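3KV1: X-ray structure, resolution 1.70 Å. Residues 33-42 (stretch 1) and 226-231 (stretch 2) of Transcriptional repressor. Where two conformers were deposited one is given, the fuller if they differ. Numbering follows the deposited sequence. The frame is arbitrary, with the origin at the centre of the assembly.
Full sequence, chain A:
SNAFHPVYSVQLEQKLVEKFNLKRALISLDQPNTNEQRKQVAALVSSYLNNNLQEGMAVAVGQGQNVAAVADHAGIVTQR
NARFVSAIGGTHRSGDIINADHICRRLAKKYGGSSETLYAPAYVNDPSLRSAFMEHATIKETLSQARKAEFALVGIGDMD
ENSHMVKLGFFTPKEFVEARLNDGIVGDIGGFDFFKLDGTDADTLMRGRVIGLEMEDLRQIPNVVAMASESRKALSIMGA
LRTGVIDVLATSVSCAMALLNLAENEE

Stretch 1 33-42: NTNEQRKQVA
Stretch 2, residues 226-231: AMASES

Stretch 1 is helical from Thr34 onward, running to Ala42 and continuing beyond it, with phi/psi values clustered near -65/-40. Stretch 2 enters as a strand at Ala226 and Met227, still extended at -131/128 for the latter, and changes course at Ser229 (-115/-19). The register is antiparallel: Thr34 lies nearest Glu230 (CA to CA 6.6 Å), Arg38 lies nearest Ser229 (CA to CA 5.7 Å), and Val41 and Ala42 reach back to Met227. No direct hydrogen bond joins the two stretches; contact is by packing, which buries 343 Å² in total, and through one water.

Asn33 caps the helix from the position just before it and does not touch stretch 2. Its backbone is extended (-154/174) and its chi1 is p (59°), which brings OD1 to 2.9 Å from Glu36 N at an N-H...O angle of 172°, a capping bond that satisfies an amide with no preceding helical turn to supply its acceptor. The regular ladder starts at the same residue, with Gln37 N 2.9 Å from Asn33 O and Arg38 N 2.8 Å from Thr34 O.

Thr34, chi1 m, points its CA-to-CB bond toward stretch 2 and sets its methyl CG2 3.4 Å from Glu230 CG. The contact is between carbons and uses the aliphatic part of the glutamate. The CA-to-CB bond of Asn35 points away; the end of its side chain turns back nearer but makes no contact. Glu36 also lies clear of stretch 2; its OE2 forms a long salt bridge of 4.0 Å with Lys39 NZ, one turn onward, and Lys39 likewise points away.

Gln37 is buried and directed toward stretch 2. With chi1 t (-164°) and chi2 p (73°), it places CG 3.4 Å from Ser229 CB, so its methylene portion makes the contact while the amide finds hydrogen bonds elsewhere in the structure.

Arg38 starts sideways, and its CA is 3.4 Å from Ser229 OG. This close backbone approach is not a hydrogen bond: Arg38 N to Ser229 OG is 3.5 Å with a poor angle. The arginine side chain, with chi1 to chi3 m, t, m, carries the guanidinium to water 1, which accepts from Arg38 NH1 at 3.0 Å and donates to Glu230 OE2 at 2.7 Å. Glu230, chi1 m and chi2 t, leaves its CA sideways but ends nearer the helix, so the water links groups of opposite charge.

Gln40 begins sideways and its end leads away. Val41, chi1 t (168°), points toward stretch 2 and reaches from Met227 to Ser229: CG2 lies 3.4 Å from Ser229 OG and 4.5 Å from Ala228 O, while CG1 lies 3.5 Å from Met227 CE. Ser229, chi1 m, thus packs against Gln37, Arg38 and Val41 and has the largest covered area of any residue here, 86 Å².

Met227 is a selenomethionine with chi1 to chi3 m, t, p, and its CE also reaches Ala42, 4.1 Å from CA and 4.5 Å from CB. This apolar group closes the buried end of the contact.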

ATOM      1  N   ASN A  33     -19.417   9.946  25.002  1.00 28.17           N
ATOM      2  CA  ASN A  33     -18.026  10.304  24.738  1.00 26.30           C
ATOM      3  C   ASN A  33     -17.767  10.217  23.261  1.00 26.32           C
ATOM      4  O   ASN A  33     -18.640   9.779  22.491  1.00 25.78           O
ATOM      5  CB  ASN A  33     -17.036   9.424  25.528  1.00 29.54           C
ATOM      6  CG  ASN A  33     -17.186   7.933  25.215  1.00 34.41           C
ATOM      7  OD1 ASN A  33     -17.093   7.525  24.061  1.00 31.51           O
ATOM      8  ND2 ASN A  33     -17.414   7.119  26.253  1.00 33.39           N
ATOM      9  N   THR A  34     -16.580  10.632  22.859  1.00 24.42           N
ATOM     10  CA  THR A  34     -16.323  10.820  21.452  1.00 25.24           C
ATOM     11  C   THR A  34     -16.233   9.483  20.720  1.00 24.33           C
ATOM     12  O   THR A  34     -16.645   9.374  19.558  1.00 24.05           O
ATOM     13  CB  THR A  34     -15.033  11.636  21.229  1.00 30.87           C
ATOM     14  OG1 THR A  34     -15.168  12.891  21.901  1.00 36.82           O
ATOM     15  CG2 THR A  34     -14.800  11.875  19.748  1.00 34.29           C
ATOM     16  N   ASN A  35     -15.676   8.474  21.388  0.56 24.96           N
ATOM     17  CA  ASN A  35     -15.582   7.139  20.786  0.56 24.58           C
ATOM     18  C   ASN A  35     -16.978   6.673  20.410  0.56 24.84           C
ATOM     19  O   ASN A  35     -17.228   6.281  19.267  0.56 23.91           O
ATOM     20  CB  ASN A  35     -14.957   6.122  21.749  0.56 26.36           C
ATOM     21  CG  ASN A  35     -13.478   6.369  22.002  0.56 31.71           C
ATOM     22  OD1 ASN A  35     -12.796   7.013  21.215  0.56 40.15           O
ATOM     23  ND2 ASN A  35     -12.974   5.838  23.106  0.56 37.23           N
ATOM     24  N   GLU A  36     -17.888   6.734  21.379  1.00 21.45           N
ATOM     25  CA  GLU A  36     -19.276   6.280  21.166  1.00 24.93           C
ATOM     26  C   GLU A  36     -19.941   7.158  20.128  1.00 24.89           C
ATOM     27  O   GLU A  36     -20.718   6.671  19.270  1.00 22.65           O
ATOM     28  CB  GLU A  36     -20.089   6.262  22.481  1.00 23.66           C
ATOM     29  CG  GLU A  36     -19.616   5.239  23.494  1.00 34.86           C
ATOM     30  CD  GLU A  36     -19.589   3.818  22.931  1.00 39.87           C
ATOM     31  OE1 GLU A  36     -20.409   3.501  22.037  1.00 46.20           O
ATOM     32  OE2 GLU A  36     -18.742   3.012  23.377  1.00 45.11           O
ATOM     33  N   GLN A  37     -19.658   8.459  20.166  1.00 20.38           N
ATOM     34  CA  GLN A  37     -20.226   9.287  19.109  1.00 21.14           C
ATOM     35  C   GLN A  37     -19.766   8.886  17.707  1.00 21.65           C
ATOM     36  O   GLN A  37     -20.587   8.829  16.786  1.00 20.69           O
ATOM     37  CB  GLN A  37     -19.926  10.779  19.314  1.00 21.87           C
ATOM     38  CG  GLN A  37     -20.825  11.670  18.447  1.00 21.66           C
ATOM     39  CD  GLN A  37     -22.254  11.698  18.985  1.00 23.26           C
ATOM     40  OE1 GLN A  37     -22.475  12.163  20.096  1.00 23.43           O
ATOM     41  NE2 GLN A  37     -23.218  11.201  18.206  1.00 21.31           N
ATOM     42  N   ARG A  38     -18.464   8.630  17.540  0.74 20.19           N
ATOM     43  CA  ARG A  38     -17.927   8.213  16.227  0.74 22.07           C
ATOM     44  C   ARG A  38     -18.556   6.922  15.738  0.74 20.32           C
ATOM     45  O   ARG A  38     -18.776   6.741  14.531  0.74 20.09           O
ATOM     46  CB  ARG A  38     -16.414   8.021  16.286  0.74 23.16           C
ATOM     47  CG  ARG A  38     -15.605   9.315  16.221  0.74 25.88           C
ATOM     48  CD  ARG A  38     -14.138   8.986  15.927  0.74 27.63           C
ATOM     49  NE  ARG A  38     -13.517   8.247  17.020  0.74 30.78           N
ATOM     50  CZ  ARG A  38     -12.771   8.804  17.964  0.74 34.60           C
ATOM     51  NH1 ARG A  38     -12.551  10.110  17.943  0.74 34.89           N
ATOM     52  NH2 ARG A  38     -12.249   8.058  18.932  0.74 39.93           N
ATOM     53  N   LYS A  39     -18.824   6.011  16.668  1.00 21.80           N
ATOM     54  CA  LYS A  39     -19.445   4.747  16.308  1.00 22.47           C
ATOM     55  C   LYS A  39     -20.838   4.969  15.775  1.00 20.64           C
ATOM     56  O   LYS A  39     -21.255   4.298  14.830  1.00 24.48           O
ATOM     57  CB  LYS A  39     -19.548   3.840  17.512  1.00 21.60           C
ATOM     58  CG  LYS A  39     -18.216   3.210  17.869  1.00 29.96           C
ATOM     59  CD  LYS A  39     -18.384   2.365  19.140  1.00 40.20           C
ATOM     60  CE  LYS A  39     -17.197   1.434  19.360  1.00 53.94           C
ATOM     61  NZ  LYS A  39     -17.460   0.563  20.549  1.00 63.75           N
ATOM     62  N   GLN A  40     -21.585   5.881  16.407  1.00 18.19           N
ATOM     63  CA  GLN A  40     -22.978   6.047  16.004  1.00 19.60           C
ATOM     64  C   GLN A  40     -23.076   6.802  14.675  1.00 22.87           C
ATOM     65  O   GLN A  40     -23.967   6.524  13.875  1.00 23.25           O
ATOM     66  CB  GLN A  40     -23.804   6.735  17.102  1.00 20.81           C
ATOM     67  CG  GLN A  40     -23.988   5.877  18.307  1.00 24.35           C
ATOM     68  CD  GLN A  40     -24.736   4.620  17.963  1.00 36.15           C
ATOM     69  OE1 GLN A  40     -25.764   4.677  17.294  1.00 41.52           O
ATOM     70  NE2 GLN A  40     -24.208   3.474  18.385  1.00 37.81           N
ATOM     71  N   VAL A  41     -22.190   7.774  14.479  1.00 20.26           N
ATOM     72  CA  VAL A  41     -22.089   8.481  13.194  1.00 20.06           C
ATOM     73  C   VAL A  41     -21.679   7.471  12.111  1.00 20.35           C
ATOM     74  O   VAL A  41     -22.225   7.446  11.009  1.00 21.32           O
ATOM     75  CB  VAL A  41     -21.035   9.607  13.288  1.00 21.09           C
ATOM     76  CG1 VAL A  41     -20.688  10.155  11.914  1.00 27.52           C
ATOM     77  CG2 VAL A  41     -21.573  10.728  14.190  1.00 23.39           C
ATOM     78  N   ALA A  42     -20.721   6.628  12.448  1.00 19.93           N
ATOM     79  CA  ALA A  42     -20.247   5.635  11.483  1.00 22.38           C
ATOM     80  C   ALA A  42     -21.356   4.644  11.113  1.00 22.29           C
ATOM     81  O   ALA A  42     -21.394   4.145   9.969  1.00 22.89           O
ATOM     82  CB  ALA A  42     -19.014   4.915  11.999  1.00 21.84           C
ATOM     83  N   ALA A 226     -18.784  13.571   4.529  1.00 18.88           N
ATOM     84  CA  ALA A 226     -17.848  14.136   5.505  1.00 19.70           C
ATOM     85  C   ALA A 226     -18.399  13.876   6.901  1.00 23.48           C
ATOM     86  O   ALA A 226     -19.600  14.053   7.183  1.00 22.44           O
ATOM     87  CB  ALA A 226     -17.643  15.631   5.268  1.00 22.75           C
HETATM   88  N   MSE A 227     -17.489  13.554   7.807  0.56 19.98           N
HETATM   89  CA  MSE A 227     -17.873  13.024   9.090  0.56 19.06           C
HETATM   90  C   MSE A 227     -17.161  13.750  10.244  0.56 20.70           C
HETATM   91  O   MSE A 227     -15.941  13.858  10.241  0.56 19.66           O
HETATM   92  CB  MSE A 227     -17.513  11.536   9.085  0.56 16.35           C
HETATM   93  CG  MSE A 227     -17.989  10.771   7.832  0.56 19.25           C
HETATM   94 SE   MSE A 227     -17.355   8.943   8.099  0.56 34.82          SE
HETATM   95  CE  MSE A 227     -18.014   8.798  10.037  0.56 23.15           C
ATOM     96  N   ALA A 228     -17.913  14.235  11.233  1.00 19.48           N
ATOM     97  CA  ALA A 228     -17.278  14.770  12.446  1.00 21.48           C
ATOM     98  C   ALA A 228     -18.200  14.511  13.624  1.00 24.03           C
ATOM     99  O   ALA A 228     -19.406  14.588  13.485  1.00 30.72           O
ATOM    100  CB  ALA A 228     -17.028  16.251  12.309  1.00 29.50           C
ATOM    101  N   SER A 229     -17.651  14.251  14.802  0.63 24.37           N
ATOM    102  CA  SER A 229     -18.521  13.918  15.932  0.63 24.22           C
ATOM    103  C   SER A 229     -18.506  14.929  17.068  0.63 26.15           C
ATOM    104  O   SER A 229     -19.399  14.944  17.918  0.63 27.39           O
ATOM    105  CB  SER A 229     -18.156  12.544  16.499  0.63 25.65           C
ATOM    106  OG  SER A 229     -18.624  11.525  15.650  0.63 27.97           O
ATOM    107  N   GLU A 230     -17.471  15.747  17.108  1.00 25.89           N
ATOM    108  CA  GLU A 230     -17.212  16.560  18.296  1.00 27.36           C
ATOM    109  C   GLU A 230     -17.708  17.985  18.151  1.00 29.72           C
ATOM    110  O   GLU A 230     -17.178  18.747  17.345  1.00 28.45           O
ATOM    111  CB  GLU A 230     -15.720  16.546  18.601  1.00 28.06           C
ATOM    112  CG  GLU A 230     -15.189  15.180  18.986  1.00 32.97           C
ATOM    113  CD  GLU A 230     -13.682  15.048  18.776  1.00 39.21           C
ATOM    114  OE1 GLU A 230     -12.916  15.196  19.752  1.00 47.78           O
ATOM    115  OE2 GLU A 230     -13.264  14.785  17.629  1.00 43.17           O
ATOM    116  N   SER A 231     -18.704  18.364  18.949  1.00 30.45           N
ATOM    117  CA  SER A 231     -19.255  19.716  18.842  1.00 29.42           C
ATOM    118  C   SER A 231     -18.248  20.822  19.197  1.00 31.85           C
ATOM    119  O   SER A 231     -18.386  21.959  18.738  1.00 29.37           O
ATOM    120  CB  SER A 231     -20.545  19.861  19.669  1.00 33.26           C
ATOM    121  OG  SER A 231     -20.272  19.835  21.060  1.00 35.13           O
TER
HETATM  122  O   HOH W   1     -13.492  12.463  16.313  1.00 63.49           O